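Local coordinates for protein putative acetyltransferase Sthe_0691 (Sphaerobacter thermophilus, PDB 3SHP) that probably transfers an acetyl group from acetyl-coenzyme A to an acceptor, as a putative acetyltransferase whose substrate is not established, at residues L87-A92 / A103-L108. Residues are numbered along the deposited sequence; the frame is centred on the assembly and turned at random.
Sequences LRFHMA and AEALEL
Phe-89 meets Leu-106 with the rim of its ring: CD1 of Leu-106 lies close to the ring plane, 3.7 Å from CZ of Phe-89 and 4.0 Å from its CE2. The two side chains run at about a right angle to each other, and the leucine CB supports the same ring corner, with CB of Leu-106 3.8 Å from CZ of Phe-89. Ala-105 comes in obliquely at the neighbouring corner, its CB 4.1 Å from Phe-89 CE1. Two successive helix residues thus receive one aromatic end. With CG anti to its own carbonyl carbon and beside the backbone N (chi1 -61°), the phenylalanine carries its ring off the strand onto the helix; Leu-106, its CG anti to the backbone N (chi1 -179°), turns CD1 to the ring. The example is that of a beta-alpha-beta crossover, in which helix 98-116 links the parallel strands 84-91 and 121-127 and packs on the sheet, an arrangement consistent with an acetyltransferase of the GNAT fold. No hydrogen bond spans the interface. Replacing Phe-89 by an alanine would probably open a gap between strand and helix and leave CD1 of Leu-106 without its aromatic neighbour. Around the pair, Cys-76 and Arg-102 also touch the phenylalanine, while Thr-133 and Ala-137 of helix 131-139 pack against Leu-106.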
ATOM      1  N   LEU A  87      -4.320 -27.963  10.477  1.00 22.83           N
ATOM      2  CA  LEU A  87      -3.972 -26.999  11.517  1.00 22.58           C
ATOM      3  C   LEU A  87      -2.624 -26.331  11.354  1.00 21.92           C
ATOM      4  O   LEU A  87      -1.708 -26.863  10.716  1.00 21.82           O
ATOM      5  CB  LEU A  87      -4.023 -27.629  12.897  1.00 22.87           C
ATOM      6  CG  LEU A  87      -3.222 -28.885  13.143  1.00 25.36           C
ATOM      7  CD1 LEU A  87      -2.667 -28.843  14.553  1.00 28.17           C
ATOM      8  CD2 LEU A  87      -4.123 -30.121  12.936  1.00 27.15           C
ATOM      9  N   ARG A  88      -2.527 -25.161  11.951  1.00 21.29           N
ATOM     10  CA  ARG A  88      -1.305 -24.388  11.965  1.00 22.58           C
ATOM     11  C   ARG A  88      -1.263 -23.625  13.284  1.00 22.57           C
ATOM     12  O   ARG A  88      -2.292 -23.449  13.941  1.00 22.94           O
ATOM     13  CB  ARG A  88      -1.242 -23.443  10.742  1.00 22.77           C
ATOM     14  CG  ARG A  88      -2.095 -22.152  10.774  1.00 23.89           C
ATOM     15  CD  ARG A  88      -1.578 -21.072   9.732  1.00 23.49           C
ATOM     16  NE  ARG A  88      -1.609 -21.586   8.353  1.00 24.58           N
ATOM     17  CZ  ARG A  88      -2.676 -21.547   7.548  1.00 24.55           C
ATOM     18  NH1 ARG A  88      -2.614 -22.084   6.327  1.00 22.55           N
ATOM     19  NH2 ARG A  88      -3.811 -20.975   7.958  1.00 23.76           N
ATOM     20  N   PHE A  89      -0.083 -23.193  13.679  1.00 22.58           N
ATOM     21  CA  PHE A  89       0.095 -22.526  14.963  1.00 23.25           C
ATOM     22  C   PHE A  89       0.555 -21.110  14.697  1.00 23.58           C
ATOM     23  O   PHE A  89       1.284 -20.869  13.730  1.00 23.87           O
ATOM     24  CB  PHE A  89       1.162 -23.243  15.802  1.00 22.70           C
ATOM     25  CG  PHE A  89       0.820 -24.671  16.127  1.00 24.37           C
ATOM     26  CD1 PHE A  89       0.098 -24.984  17.270  1.00 24.92           C
ATOM     27  CD2 PHE A  89       1.212 -25.699  15.281  1.00 25.50           C
ATOM     28  CE1 PHE A  89      -0.223 -26.301  17.577  1.00 26.48           C
ATOM     29  CE2 PHE A  89       0.886 -27.026  15.568  1.00 28.23           C
ATOM     30  CZ  PHE A  89       0.172 -27.331  16.731  1.00 27.59           C
ATOM     31  N   HIS A  90       0.138 -20.189  15.557  1.00 24.20           N
ATOM     32  CA  HIS A  90       0.569 -18.803  15.500  1.00 25.25           C
ATOM     33  C   HIS A  90       1.074 -18.491  16.901  1.00 25.28           C
ATOM     34  O   HIS A  90       0.277 -18.434  17.824  1.00 26.05           O
ATOM     35  CB  HIS A  90      -0.598 -17.868  15.175  1.00 25.58           C
ATOM     36  CG  HIS A  90      -1.242 -18.113  13.847  1.00 27.84           C
ATOM     37  ND1 HIS A  90      -0.759 -17.569  12.673  1.00 30.93           N
ATOM     38  CD2 HIS A  90      -2.343 -18.826  13.504  1.00 29.01           C
ATOM     39  CE1 HIS A  90      -1.527 -17.947  11.665  1.00 30.36           C
ATOM     40  NE2 HIS A  90      -2.500 -18.704  12.144  1.00 29.40           N
HETATM   41  N   MSE A  91       2.379 -18.313  17.075  1.00 25.20           N
HETATM   42  CA  MSE A  91       2.933 -18.047  18.422  1.00 25.58           C
HETATM   43  C   MSE A  91       3.175 -16.551  18.605  1.00 26.07           C
HETATM   44  O   MSE A  91       3.443 -15.861  17.634  1.00 26.55           O
HETATM   45  CB  MSE A  91       4.242 -18.818  18.642  1.00 24.70           C
HETATM   46  CG  MSE A  91       4.117 -20.303  18.299  1.00 24.52           C
HETATM   47 SE   MSE A  91       2.723 -21.212  19.324  0.75 20.52          SE
HETATM   48  CE  MSE A  91       3.563 -21.084  21.049  1.00 20.06           C
ATOM     49  N   ALA A  92       3.076 -16.050  19.835  1.00 26.63           N
ATOM     50  CA  ALA A  92       3.340 -14.638  20.081  1.00 28.00           C
ATOM     51  C   ALA A  92       4.788 -14.321  19.719  1.00 29.04           C
ATOM     52  O   ALA A  92       5.687 -15.085  20.032  1.00 28.36           O
ATOM     53  CB  ALA A  92       3.047 -14.257  21.528  1.00 27.30           C
ATOM     54  N   ALA A 103       5.825 -26.875  20.288  1.00 24.16           N
ATOM     55  CA  ALA A 103       6.015 -28.312  20.254  1.00 25.05           C
ATOM     56  C   ALA A 103       5.137 -29.013  21.306  1.00 25.49           C
ATOM     57  O   ALA A 103       4.506 -30.014  21.018  1.00 25.33           O
ATOM     58  CB  ALA A 103       7.479 -28.656  20.475  1.00 24.57           C
ATOM     59  N   GLU A 104       5.094 -28.461  22.514  1.00 26.34           N
ATOM     60  CA  GLU A 104       4.249 -29.010  23.576  1.00 26.78           C
ATOM     61  C   GLU A 104       2.782 -28.941  23.149  1.00 25.88           C
ATOM     62  O   GLU A 104       2.049 -29.894  23.324  1.00 25.80           O
ATOM     63  CB  GLU A 104       4.474 -28.298  24.917  1.00 26.60           C
ATOM     64  CG  GLU A 104       3.634 -28.911  26.034  1.00 29.28           C
ATOM     65  CD  GLU A 104       4.030 -28.436  27.428  1.00 31.35           C
ATOM     66  OE1 GLU A 104       5.241 -28.415  27.743  1.00 35.15           O
ATOM     67  OE2 GLU A 104       3.129 -28.090  28.219  1.00 30.02           O
ATOM     68  N   ALA A 105       2.377 -27.816  22.567  1.00 25.51           N
ATOM     69  CA  ALA A 105       1.005 -27.642  22.106  1.00 25.03           C
ATOM     70  C   ALA A 105       0.643 -28.709  21.063  1.00 24.92           C
ATOM     71  O   ALA A 105      -0.472 -29.225  21.056  1.00 24.46           O
ATOM     72  CB  ALA A 105       0.811 -26.261  21.528  1.00 24.08           C
ATOM     73  N   LEU A 106       1.580 -29.028  20.177  1.00 25.34           N
ATOM     74  CA  LEU A 106       1.337 -30.053  19.164  1.00 25.85           C
ATOM     75  C   LEU A 106       1.204 -31.430  19.823  1.00 26.65           C
ATOM     76  O   LEU A 106       0.334 -32.227  19.431  1.00 26.57           O
ATOM     77  CB  LEU A 106       2.440 -30.059  18.109  1.00 25.74           C
ATOM     78  CG  LEU A 106       2.285 -31.083  16.958  1.00 27.16           C
ATOM     79  CD1 LEU A 106       0.911 -30.971  16.304  1.00 28.85           C
ATOM     80  CD2 LEU A 106       3.336 -30.834  15.903  1.00 28.53           C
ATOM     81  N   GLU A 107       2.052 -31.709  20.817  1.00 26.95           N
ATOM     82  CA  GLU A 107       1.941 -32.957  21.589  1.00 28.09           C
ATOM     83  C   GLU A 107       0.563 -33.120  22.207  1.00 27.58           C
ATOM     84  O   GLU A 107       0.046 -34.230  22.280  1.00 27.68           O
ATOM     85  CB  GLU A 107       2.983 -33.022  22.713  1.00 29.02           C
ATOM     86  CG  GLU A 107       4.401 -33.200  22.222  1.00 33.87           C
ATOM     87  CD  GLU A 107       5.440 -33.212  23.344  1.00 39.92           C
ATOM     88  OE1 GLU A 107       5.187 -32.671  24.452  1.00 42.59           O
ATOM     89  OE2 GLU A 107       6.533 -33.763  23.096  1.00 43.36           O
ATOM     90  N   LEU A 108      -0.004 -32.017  22.676  1.00 26.97           N
ATOM     91  CA  LEU A 108      -1.298 -32.024  23.345  1.00 27.29           C
ATOM     92  C   LEU A 108      -2.446 -32.197  22.383  1.00 27.76           C
ATOM     93  O   LEU A 108      -3.346 -32.976  22.656  1.00 27.84           O
ATOM     94  CB  LEU A 108      -1.513 -30.739  24.164  1.00 26.86           C
ATOM     95  CG  LEU A 108      -0.412 -30.476  25.214  1.00 26.50           C
ATOM     96  CD1 LEU A 108      -0.712 -29.215  25.974  1.00 26.41           C
ATOM     97  CD2 LEU A 108      -0.232 -31.662  26.170  1.00 24.83           C
TER